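Local coordinates for protein PelD (Pseudomonas aeruginosa, PDB 4EU0) that binds the second messenger cyclic di-GMP, here as its GAF and GGDEF-like part, and takes part in pellicle formation, at residues 31-39 with 135-146; 205-216 with 226-234. One frame throughout, in Å; residues are numbered along the deposited sequence.

Interaction 1. Residues 31-39 with 135-146; sequences VLALLAQYG and TFSLLAILAGHI
Segments 31-39, of helix 28-39, and 135-146, of helix 133-150, run antiparallel, their axes 9.4 Å apart at closest approach with 158° between their N-to-C directions, so that Val31 lies by Ile146 and Gly39 by Thr135. Leu35 is a knob set into the hole formed by Leu139, Leu142, Ala143 and Ile146; its CD2 meets Leu142 CD2 at 4.0 Å. Leu142 answers from the other helix. Its first torsion (chi1 -174°) turns CG away from the backbone nitrogen, and Leu142 CD2 lies between Leu34 O, at 3.6 Å, and the Tyr38 ring, whose CD2 is 3.7 Å away. Leu138 crosses Tyr38 at about a right angle and, as modelled, brings CD1 to the ring's edge; its strained chi1 (137°) leaves the exact placement of the methyls doubtful. At the C-terminal end of 31-39, where Gly39 carries no side chain, the backbone is approached directly: Gly39 CA lies 3.6 Å from both Thr135 CG2 and Leu139 CD1. Val31 and Ile146 close the other end through branched methyls, CG2 to CG2 at 3.8 Å. Strand 106-111 backs Val31 and Ala143. No hydrogen bond joins the two segments, so this helix pair of the GAF domain is held by apolar contacts of leucines, isoleucine, valine and the Tyr38 ring, while the Tyr38 hydroxyl finds its partner, Ser6, on helix 2-16.

Interaction 2. Residues 205-216 with 226-234; sequences LEGSQRGLDVQL and VLLVLLPLT. With C2E (9,9'-[(2R,3R,3aS,5S,7aR,9R,10R,10aS,12S,14aR)-3,5,10,12-tetrahydroxy-5,12-dioxidooctahydro-2H,7H-difuro[3,2-d:3',2'-j][1,3,7,9,2,8]tetraoxadiphosphacyclododecine-2,9-diyl]bis(2-amino-1,9-dihydro-6H-purin-6-one)), chain B.
Asp213 and Leu231 touch where they line one guanine of cyclic di-GMP, Asp213 OD1 lying 3.4 Å from Leu231 CA. The carboxylate takes the base in two-pronged fashion: C2E N2 donates to Asp213 OD1 at 3.0 Å, and C2E N1 to OD2 over a distance so short that its exact length is doubtful. The same C2E N2 also reaches Thr234 OG1 (3.1 Å), and Leu231 CD2 packs against this amino group. Arg210 reaches between the two guanines. Its chain bends at chi3 (-73°), laying one guanidinium face over the second base, with C51 offset toward the rim; Arg210 NH1 donates to C2E O1P at 2.8 Å. Arg245 adds a further bond to the ligand.

Behind these groups, a water donates to Asp213 OD1 and Pro232 O, and Thr234 OG1 donates to Pro232 O. A type II' turn from Arg210 to Asp213 leads into the antiparallel hairpin, where Val214 and Leu230 exchange backbone hydrogen bonds, as do Leu216 and Leu228. Farther out, Gln215 NE2 donates to Leu205 O (3.0 Å), tying the strand to Leu205 of helix 198-207. The N2 bond to Asp213 is consistent with recognition of the guanine's N1/N2 edge, and Arg210 probably balances phosphate charge, much as in the RxxD inhibitory site of GGDEF domains.

In the fold
The two contacts follow one another along the chain and lie on opposite sides of its centre, about 24 Å apart between centres: interaction 1 within the GAF domain, interaction 2 within the GGDEF-like domain that holds the ligand. They nevertheless touch, His145 NE2 lying 4.0 Å from Leu233 CD1. Helix 2-16 runs between them, meeting Tyr38 and Ile146 of interaction 1 as well as Leu212 and Leu233 of interaction 2. This helix carries Arg4, a pocket residue that also hydrogen-bonds Leu233 O. The Tyr38 side chain is about 8 Å from that of Arg4 and about 13 Å from the cyclic di-GMP, so interaction 1 does not itself touch the ligand and is linked to the pocket through helix 2-16.

Interaction 1. Residues 31-39 with 135-146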
loop_
_atom_site.group_PDB
_atom_site.type_symbol
_atom_site.label_atom_id
_atom_site.label_comp_id
_atom_site.label_asym_id
_atom_site.label_seq_id
_atom_site.Cartn_x
_atom_site.Cartn_y
_atom_site.Cartn_z
ATOM N N VAL A 31 -8.548 8.534 10.792
ATOM C CA VAL A 31 -7.482 7.545 10.977
ATOM C C VAL A 31 -7.739 6.745 12.251
ATOM O O VAL A 31 -7.740 5.511 12.233
ATOM C CB VAL A 31 -6.069 8.198 11.011
ATOM C CG1 VAL A 31 -5.000 7.168 11.395
ATOM C CG2 VAL A 31 -5.732 8.826 9.662
ATOM N N LEU A 32 -7.982 7.453 13.350
ATOM C CA LEU A 32 -8.313 6.802 14.613
ATOM C C LEU A 32 -9.565 5.919 14.516
ATOM O O LEU A 32 -9.570 4.790 15.020
ATOM C CB LEU A 32 -8.465 7.839 15.726
ATOM C CG LEU A 32 -8.840 7.294 17.108
ATOM C CD1 LEU A 32 -7.783 6.328 17.628
ATOM C CD2 LEU A 32 -9.028 8.434 18.060
ATOM N N ALA A 33 -10.609 6.427 13.862
ATOM C CA ALA A 33 -11.854 5.671 13.669
ATOM C C ALA A 33 -11.603 4.356 12.934
ATOM O O ALA A 33 -12.120 3.312 13.333
ATOM C CB ALA A 33 -12.889 6.507 12.927
ATOM N N LEU A 34 -10.805 4.423 11.867
ATOM C CA LEU A 34 -10.420 3.241 11.096
ATOM C C LEU A 34 -9.682 2.227 11.968
ATOM O O LEU A 34 -10.028 1.041 11.977
ATOM C CB LEU A 34 -9.562 3.629 9.892
ATOM C CG LEU A 34 -10.233 4.150 8.620
ATOM C CD1 LEU A 34 -9.160 4.473 7.578
ATOM C CD2 LEU A 34 -11.226 3.137 8.068
ATOM N N LEU A 35 -8.676 2.699 12.702
ATOM C CA LEU A 35 -7.922 1.843 13.615
ATOM C C LEU A 35 -8.824 1.261 14.703
ATOM O O LEU A 35 -8.677 0.095 15.079
ATOM C CB LEU A 35 -6.734 2.601 14.220
ATOM C CG LEU A 35 -5.560 2.850 13.256
ATOM C CD1 LEU A 35 -4.725 4.027 13.707
ATOM C CD2 LEU A 35 -4.697 1.591 13.118
ATOM N N ALA A 36 -9.758 2.079 15.192
ATOM C CA ALA A 36 -10.743 1.651 16.197
ATOM C C ALA A 36 -11.668 0.550 15.678
ATOM O O ALA A 36 -11.963 -0.408 16.401
ATOM C CB ALA A 36 -11.558 2.839 16.689
ATOM N N GLN A 37 -12.111 0.704 14.429
ATOM C CA GLN A 37 -12.974 -0.262 13.744
ATOM C C GLN A 37 -12.308 -1.636 13.649
ATOM O O GLN A 37 -12.875 -2.639 14.081
ATOM C CB GLN A 37 -13.338 0.268 12.344
ATOM C CG GLN A 37 -14.158 -0.671 11.448
ATOM C CD GLN A 37 -14.191 -0.213 9.984
ATOM O OE1 GLN A 37 -13.753 0.893 9.651
ATOM N NE2 GLN A 37 -14.710 -1.068 9.106
ATOM N N TYR A 38 -11.093 -1.669 13.109
ATOM C CA TYR A 38 -10.398 -2.937 12.880
ATOM C C TYR A 38 -9.884 -3.611 14.163
ATOM O O TYR A 38 -9.826 -4.841 14.235
ATOM C CB TYR A 38 -9.285 -2.745 11.847
ATOM C CG TYR A 38 -9.799 -2.640 10.425
ATOM C CD1 TYR A 38 -9.714 -3.729 9.554
ATOM C CD2 TYR A 38 -10.372 -1.460 9.950
ATOM C CE1 TYR A 38 -10.182 -3.645 8.253
ATOM C CE2 TYR A 38 -10.847 -1.365 8.644
ATOM C CZ TYR A 38 -10.746 -2.462 7.803
ATOM O OH TYR A 38 -11.200 -2.385 6.509
ATOM N N GLY A 39 -9.540 -2.814 15.174
ATOM C CA GLY A 39 -9.067 -3.359 16.451
ATOM C C GLY A 39 -10.120 -3.552 17.536
ATOM O O GLY A 39 -9.798 -3.970 18.653
ATOM N N THR A 135 -5.443 -9.677 15.727
ATOM C CA THR A 135 -5.846 -8.266 15.728
ATOM C C THR A 135 -4.622 -7.347 15.637
ATOM O O THR A 135 -4.635 -6.351 14.901
ATOM C CB THR A 135 -6.701 -7.925 16.966
ATOM O OG1 THR A 135 -7.762 -8.882 17.090
ATOM C CG2 THR A 135 -7.297 -6.521 16.864
ATOM N N PHE A 136 -3.560 -7.696 16.360
ATOM C CA PHE A 136 -2.312 -6.935 16.299
ATOM C C PHE A 136 -1.816 -6.847 14.857
ATOM O O PHE A 136 -1.400 -5.778 14.404
ATOM C CB PHE A 136 -1.225 -7.551 17.190
ATOM C CG PHE A 136 -1.562 -7.574 18.656
ATOM C CD1 PHE A 136 -2.538 -6.735 19.188
ATOM C CD2 PHE A 136 -0.881 -8.433 19.511
ATOM C CE1 PHE A 136 -2.850 -6.766 20.539
ATOM C CE2 PHE A 136 -1.175 -8.467 20.870
ATOM C CZ PHE A 136 -2.161 -7.628 21.388
ATOM N N SER A 137 -1.877 -7.967 14.132
ATOM C CA SER A 137 -1.424 -7.996 12.742
ATOM C C SER A 137 -2.274 -7.063 11.893
ATOM O O SER A 137 -1.749 -6.305 11.094
ATOM C CB SER A 137 -1.432 -9.421 12.177
ATOM O OG SER A 137 -0.492 -10.231 12.871
ATOM N N LEU A 138 -3.587 -7.087 12.097
ATOM C CA LEU A 138 -4.464 -6.215 11.322
ATOM C C LEU A 138 -4.223 -4.723 11.622
ATOM O O LEU A 138 -4.237 -3.900 10.718
ATOM C CB LEU A 138 -5.918 -6.645 11.518
ATOM C CG LEU A 138 -7.079 -5.690 11.729
ATOM C CD1 LEU A 138 -8.364 -6.377 11.276
ATOM C CD2 LEU A 138 -7.140 -5.384 13.213
ATOM N N LEU A 139 -3.998 -4.394 12.891
ATOM C CA LEU A 139 -3.657 -3.026 13.298
ATOM C C LEU A 139 -2.352 -2.550 12.652
ATOM O O LEU A 139 -2.258 -1.418 12.143
ATOM C CB LEU A 139 -3.528 -2.964 14.822
ATOM C CG LEU A 139 -4.584 -2.295 15.714
ATOM C CD1 LEU A 139 -5.937 -2.101 15.062
ATOM C CD2 LEU A 139 -4.700 -3.032 17.038
ATOM N N ALA A 140 -1.351 -3.430 12.656
ATOM C CA ALA A 140 -0.051 -3.122 12.062
ATOM C C ALA A 140 -0.163 -2.942 10.547
ATOM O O ALA A 140 0.412 -2.006 9.985
ATOM C CB ALA A 140 0.970 -4.202 12.415
ATOM N N ILE A 141 -0.939 -3.807 9.901
ATOM C CA ILE A 141 -1.161 -3.713 8.450
ATOM C C ILE A 141 -1.805 -2.382 8.101
ATOM O O ILE A 141 -1.333 -1.662 7.222
ATOM C CB ILE A 141 -2.038 -4.862 7.909
ATOM C CG1 ILE A 141 -1.307 -6.201 8.073
ATOM C CG2 ILE A 141 -2.454 -4.569 6.430
ATOM C CD1 ILE A 141 -2.201 -7.422 7.925
ATOM N N LEU A 142 -2.871 -2.041 8.808
ATOM C CA LEU A 142 -3.579 -0.798 8.553
ATOM C C LEU A 142 -2.694 0.425 8.819
ATOM O O LEU A 142 -2.671 1.358 8.016
ATOM C CB LEU A 142 -4.875 -0.750 9.375
ATOM C CG LEU A 142 -5.894 0.381 9.220
ATOM C CD1 LEU A 142 -6.455 0.494 7.795
ATOM C CD2 LEU A 142 -7.025 0.181 10.229
ATOM N N ALA A 143 -1.961 0.414 9.935
ATOM C CA ALA A 143 -1.092 1.539 10.297
ATOM C C ALA A 143 -0.059 1.848 9.204
ATOM O O ALA A 143 0.184 3.018 8.881
ATOM C CB ALA A 143 -0.411 1.290 11.644
ATOM N N GLY A 144 0.535 0.799 8.630
ATOM C CA GLY A 144 1.560 0.964 7.600
ATOM C C GLY A 144 0.976 1.588 6.348
ATOM O O GLY A 144 1.543 2.521 5.770
ATOM N N HIS A 145 -0.175 1.077 5.931
ATOM C CA HIS A 145 -0.856 1.637 4.772
ATOM C C HIS A 145 -1.290 3.082 4.980
ATOM O O HIS A 145 -1.105 3.905 4.098
ATOM C CB HIS A 145 -2.019 0.751 4.339
ATOM C CG HIS A 145 -1.578 -0.462 3.591
ATOM N ND1 HIS A 145 -1.118 -1.599 4.218
ATOM C CD2 HIS A 145 -1.481 -0.696 2.263
ATOM C CE1 HIS A 145 -0.775 -2.491 3.305
ATOM N NE2 HIS A 145 -0.986 -1.968 2.112
ATOM N N ILE A 146 -1.831 3.401 6.154
ATOM C CA ILE A 146 -2.231 4.776 6.421
ATOM C C ILE A 146 -1.040 5.726 6.354
ATOM O O ILE A 146 -1.140 6.795 5.761
ATOM C CB ILE A 146 -2.959 4.923 7.767
ATOM C CG1 ILE A 146 -4.294 4.177 7.717
ATOM C CG2 ILE A 146 -3.199 6.414 8.092
ATOM C CD1 ILE A 146 -4.899 3.895 9.098
#

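Interaction 2. Residues 205-216 with 226-234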
loop_
_atom_site.group_PDB
_atom_site.type_symbol
_atom_site.label_atom_id
_atom_site.label_comp_id
_atom_site.label_asym_id
_atom_site.label_seq_id
_atom_site.Cartn_x
_atom_site.Cartn_y
_atom_site.Cartn_z
ATOM N N LEU A 205 -5.510 -0.917 -21.512
ATOM C CA LEU A 205 -4.964 -1.365 -20.228
ATOM C C LEU A 205 -4.948 -0.214 -19.210
ATOM O O LEU A 205 -5.359 -0.393 -18.056
ATOM C CB LEU A 205 -3.570 -1.973 -20.428
ATOM C CG LEU A 205 -3.528 -3.337 -21.117
ATOM C CD1 LEU A 205 -2.085 -3.645 -21.522
ATOM C CD2 LEU A 205 -4.104 -4.455 -20.207
ATOM N N GLU A 206 -4.529 0.976 -19.641
ATOM C CA GLU A 206 -4.565 2.150 -18.764
ATOM C C GLU A 206 -5.971 2.436 -18.241
ATOM O O GLU A 206 -6.143 2.714 -17.063
ATOM C CB GLU A 206 -4.014 3.392 -19.468
ATOM C CG GLU A 206 -2.523 3.308 -19.799
ATOM C CD GLU A 206 -2.064 4.510 -20.603
ATOM O OE1 GLU A 206 -2.532 5.639 -20.318
ATOM O OE2 GLU A 206 -1.243 4.334 -21.522
ATOM N N GLY A 207 -6.972 2.339 -19.113
ATOM C CA GLY A 207 -8.343 2.668 -18.732
ATOM C C GLY A 207 -8.960 1.660 -17.778
ATOM O O GLY A 207 -9.952 1.965 -17.120
ATOM N N SER A 208 -8.361 0.472 -17.697
ATOM C CA SER A 208 -8.884 -0.626 -16.874
ATOM C C SER A 208 -8.528 -0.480 -15.397
ATOM O O SER A 208 -9.043 -1.234 -14.552
ATOM C CB SER A 208 -8.332 -1.969 -17.373
ATOM O OG SER A 208 -6.992 -2.157 -16.972
ATOM N N GLN A 209 -7.637 0.462 -15.086
ATOM C CA GLN A 209 -7.134 0.597 -13.715
ATOM C C GLN A 209 -8.278 0.780 -12.728
ATOM O O GLN A 209 -9.187 1.584 -12.952
ATOM C CB GLN A 209 -6.165 1.769 -13.613
ATOM C CG GLN A 209 -5.433 1.815 -12.279
ATOM C CD GLN A 209 -4.447 2.947 -12.196
ATOM O OE1 GLN A 209 -3.492 3.009 -12.971
ATOM N NE2 GLN A 209 -4.661 3.849 -11.246
ATOM N N ARG A 210 -8.196 0.045 -11.622
ATOM C CA ARG A 210 -9.248 -0.020 -10.632
ATOM C C ARG A 210 -8.643 0.014 -9.234
ATOM O O ARG A 210 -7.616 -0.615 -8.987
ATOM C CB ARG A 210 -10.060 -1.311 -10.831
ATOM C CG ARG A 210 -11.104 -1.596 -9.769
ATOM C CD ARG A 210 -11.913 -2.878 -10.067
ATOM N NE ARG A 210 -12.871 -2.734 -11.162
ATOM C CZ ARG A 210 -13.727 -3.686 -11.545
ATOM N NH1 ARG A 210 -13.748 -4.862 -10.926
ATOM N NH2 ARG A 210 -14.560 -3.467 -12.551
ATOM N N GLY A 211 -9.290 0.752 -8.335
ATOM C CA GLY A 211 -8.938 0.732 -6.906
ATOM C C GLY A 211 -7.497 1.090 -6.607
ATOM O O GLY A 211 -6.975 2.089 -7.124
ATOM N N LEU A 212 -6.850 0.276 -5.765
ATOM C CA LEU A 212 -5.473 0.527 -5.344
ATOM C C LEU A 212 -4.423 0.087 -6.354
ATOM O O LEU A 212 -3.235 0.319 -6.147
ATOM C CB LEU A 212 -5.178 -0.130 -3.994
ATOM C CG LEU A 212 -6.023 0.360 -2.827
ATOM C CD1 LEU A 212 -5.892 -0.605 -1.671
ATOM C CD2 LEU A 212 -5.596 1.775 -2.433
ATOM N N ASP A 213 -4.859 -0.536 -7.452
ATOM C CA ASP A 213 -3.904 -0.964 -8.470
ATOM C C ASP A 213 -3.174 0.247 -9.033
ATOM O O ASP A 213 -3.771 1.326 -9.203
ATOM C CB ASP A 213 -4.582 -1.696 -9.620
ATOM C CG ASP A 213 -5.280 -2.982 -9.187
ATOM O OD1 ASP A 213 -5.190 -3.407 -8.012
ATOM O OD2 ASP A 213 -5.936 -3.580 -10.061
ATOM N N VAL A 214 -1.888 0.064 -9.310
ATOM C CA VAL A 214 -1.066 1.110 -9.900
ATOM C C VAL A 214 -0.306 0.570 -11.099
ATOM O O VAL A 214 0.041 -0.628 -11.152
ATOM C CB VAL A 214 -0.083 1.767 -8.879
ATOM C CG1 VAL A 214 -0.858 2.613 -7.859
ATOM C CG2 VAL A 214 0.769 0.720 -8.160
ATOM N N GLN A 215 -0.070 1.457 -12.059
ATOM C CA GLN A 215 0.559 1.078 -13.313
ATOM C C GLN A 215 1.774 1.918 -13.633
ATOM O O GLN A 215 1.864 3.083 -13.232
ATOM C CB GLN A 215 -0.437 1.228 -14.467
ATOM C CG GLN A 215 -1.738 0.490 -14.271
ATOM C CD GLN A 215 -2.648 0.671 -15.461
ATOM O OE1 GLN A 215 -2.480 1.618 -16.232
ATOM N NE2 GLN A 215 -3.601 -0.237 -15.628
ATOM N N LEU A 216 2.683 1.325 -14.402
ATOM C CA LEU A 216 3.840 2.011 -14.956
ATOM C C LEU A 216 3.920 1.756 -16.455
ATOM O O LEU A 216 3.880 0.606 -16.902
ATOM C CB LEU A 216 5.138 1.516 -14.311
ATOM C CG LEU A 216 5.885 2.290 -13.233
ATOM C CD1 LEU A 216 7.361 1.886 -13.236
ATOM C CD2 LEU A 216 5.744 3.797 -13.415
ATOM N N VAL A 226 5.928 -1.732 -22.427
ATOM C CA VAL A 226 5.617 -2.655 -21.345
ATOM C C VAL A 226 4.764 -1.879 -20.364
ATOM O O VAL A 226 5.172 -0.799 -19.919
ATOM C CB VAL A 226 6.880 -3.155 -20.608
ATOM C CG1 VAL A 226 6.493 -3.942 -19.351
ATOM C CG2 VAL A 226 7.771 -3.992 -21.531
ATOM N N LEU A 227 3.581 -2.412 -20.060
ATOM C CA LEU A 227 2.756 -1.850 -19.006
ATOM C C LEU A 227 2.809 -2.751 -17.787
ATOM O O LEU A 227 2.360 -3.901 -17.827
ATOM C CB LEU A 227 1.318 -1.652 -19.464
ATOM C CG LEU A 227 0.471 -0.941 -18.398
ATOM C CD1 LEU A 227 0.814 0.553 -18.304
ATOM C CD2 LEU A 227 -0.968 -1.093 -18.720
ATOM N N LEU A 228 3.381 -2.224 -16.710
ATOM C CA LEU A 228 3.423 -2.930 -15.443
ATOM C C LEU A 228 2.178 -2.580 -14.659
ATOM O O LEU A 228 1.790 -1.409 -14.585
ATOM C CB LEU A 228 4.632 -2.456 -14.654
ATOM C CG LEU A 228 5.471 -3.372 -13.786
ATOM C CD1 LEU A 228 5.549 -4.820 -14.294
ATOM C CD2 LEU A 228 6.855 -2.696 -13.712
ATOM N N VAL A 229 1.541 -3.585 -14.078
ATOM C CA VAL A 229 0.398 -3.349 -13.198
ATOM C C VAL A 229 0.602 -4.101 -11.897
ATOM O O VAL A 229 0.749 -5.316 -11.901
ATOM C CB VAL A 229 -0.955 -3.801 -13.815
ATOM C CG1 VAL A 229 -2.104 -3.350 -12.920
ATOM C CG2 VAL A 229 -1.131 -3.240 -15.225
ATOM N N LEU A 230 0.584 -3.368 -10.787
ATOM C CA LEU A 230 0.600 -3.989 -9.464
ATOM C C LEU A 230 -0.824 -4.060 -8.909
ATOM O O LEU A 230 -1.574 -3.082 -8.939
ATOM C CB LEU A 230 1.497 -3.191 -8.507
ATOM C CG LEU A 230 1.498 -3.662 -7.046
ATOM C CD1 LEU A 230 2.280 -4.970 -6.873
ATOM C CD2 LEU A 230 2.053 -2.573 -6.119
ATOM N N LEU A 231 -1.181 -5.232 -8.397
ATOM C CA LEU A 231 -2.454 -5.465 -7.749
ATOM C C LEU A 231 -2.225 -5.714 -6.259
ATOM O O LEU A 231 -2.035 -6.864 -5.845
ATOM C CB LEU A 231 -3.128 -6.706 -8.360
ATOM C CG LEU A 231 -3.570 -6.657 -9.831
ATOM C CD1 LEU A 231 -2.382 -6.629 -10.796
ATOM C CD2 LEU A 231 -4.430 -7.898 -10.075
ATOM N N PRO A 232 -2.237 -4.641 -5.442
ATOM C CA PRO A 232 -1.986 -4.824 -4.007
ATOM C C PRO A 232 -3.130 -5.544 -3.312
ATOM O O PRO A 232 -4.275 -5.481 -3.768
ATOM C CB PRO A 232 -1.898 -3.380 -3.482
ATOM C CG PRO A 232 -1.605 -2.537 -4.701
ATOM C CD PRO A 232 -2.414 -3.220 -5.773
ATOM N N LEU A 233 -2.812 -6.224 -2.213
ATOM C CA LEU A 233 -3.822 -6.839 -1.355
ATOM C C LEU A 233 -4.839 -7.656 -2.158
ATOM O O LEU A 233 -6.028 -7.550 -1.945
ATOM C CB LEU A 233 -4.535 -5.767 -0.518
ATOM C CG LEU A 233 -3.622 -4.898 0.347
ATOM C CD1 LEU A 233 -4.384 -3.731 0.943
ATOM C CD2 LEU A 233 -2.997 -5.734 1.450
ATOM N N THR A 234 -4.333 -8.477 -3.074
ATOM C CA THR A 234 -5.165 -9.226 -3.998
ATOM C C THR A 234 -4.727 -10.683 -4.020
ATOM O O THR A 234 -3.556 -10.970 -4.270
ATOM C CB THR A 234 -5.065 -8.606 -5.398
ATOM O OG1 THR A 234 -5.638 -7.298 -5.354
ATOM C CG2 THR A 234 -5.809 -9.451 -6.442
HETATM P P1 C2E B . -15.548 -8.375 -11.405
HETATM O O2P C2E B . -16.001 -9.504 -12.305
HETATM O O1P C2E B . -15.249 -7.028 -12.010
HETATM O "O5'" C2E B . -14.271 -8.845 -10.570
HETATM C "C5'" C2E B . -14.213 -10.110 -9.914
HETATM C "C4'" C2E B . -12.998 -10.192 -8.996
HETATM O "O4'" C2E B . -11.790 -10.242 -9.773
HETATM C "C3'" C2E B . -12.824 -9.017 -8.040
HETATM O "O3'" C2E B . -13.506 -9.157 -6.788
HETATM C "C2'" C2E B . -11.333 -9.009 -7.818
HETATM O "O2'" C2E B . -11.004 -10.041 -6.882
HETATM C "C1'" C2E B . -10.794 -9.418 -9.171
HETATM N N9 C2E B . -10.548 -8.219 -10.023
HETATM C C8 C2E B . -11.237 -7.869 -11.124
HETATM N N7 C2E B . -10.743 -6.725 -11.666
HETATM C C5 C2E B . -9.708 -6.353 -10.892
HETATM C C6 C2E B . -8.747 -5.239 -10.879
HETATM O O6 C2E B . -8.802 -4.295 -11.842
HETATM N N1 C2E B . -7.820 -5.196 -9.896
HETATM C C2 C2E B . -7.752 -6.126 -8.904
HETATM N N2 C2E B . -6.794 -5.986 -7.962
HETATM N N3 C2E B . -8.613 -7.181 -8.855
HETATM C C4 C2E B . -9.584 -7.334 -9.800
HETATM P P11 C2E B . -13.956 -7.842 -5.975
HETATM O O21 C2E B . -14.530 -8.266 -4.632
HETATM O O11 C2E B . -12.883 -6.772 -5.996
HETATM O O5A C2E B . -15.195 -7.326 -6.853
HETATM C C5A C2E B . -16.321 -8.169 -7.085
HETATM C C4A C2E B . -17.261 -7.466 -8.044
HETATM O O4A C2E B . -17.623 -6.182 -7.536
HETATM C C3A C2E B . -16.593 -7.161 -9.369
HETATM O O3A C2E B . -16.681 -8.239 -10.276
HETATM C C2A C2E B . -17.335 -5.952 -9.876
HETATM O O2A C2E B . -18.582 -6.343 -10.467
HETATM C C1A C2E B . -17.598 -5.208 -8.584
HETATM N N91 C2E B . -16.521 -4.206 -8.351
HETATM C C81 C2E B . -15.520 -4.281 -7.454
HETATM N N71 C2E B . -14.727 -3.180 -7.505
HETATM C C51 C2E B . -15.226 -2.374 -8.462
HETATM C C61 C2E B . -14.889 -1.051 -9.041
HETATM O O61 C2E B . -13.820 -0.338 -8.601
HETATM N N11 C2E B . -15.675 -0.568 -10.030
HETATM C C21 C2E B . -16.750 -1.252 -10.497
HETATM N N21 C2E B . -17.495 -0.705 -11.490
HETATM N N31 C2E B . -17.116 -2.465 -10.005
HETATM C C41 C2E B . -16.406 -3.058 -9.012
HETATM O O HOH W 1 -5.743 -3.694 -5.355
#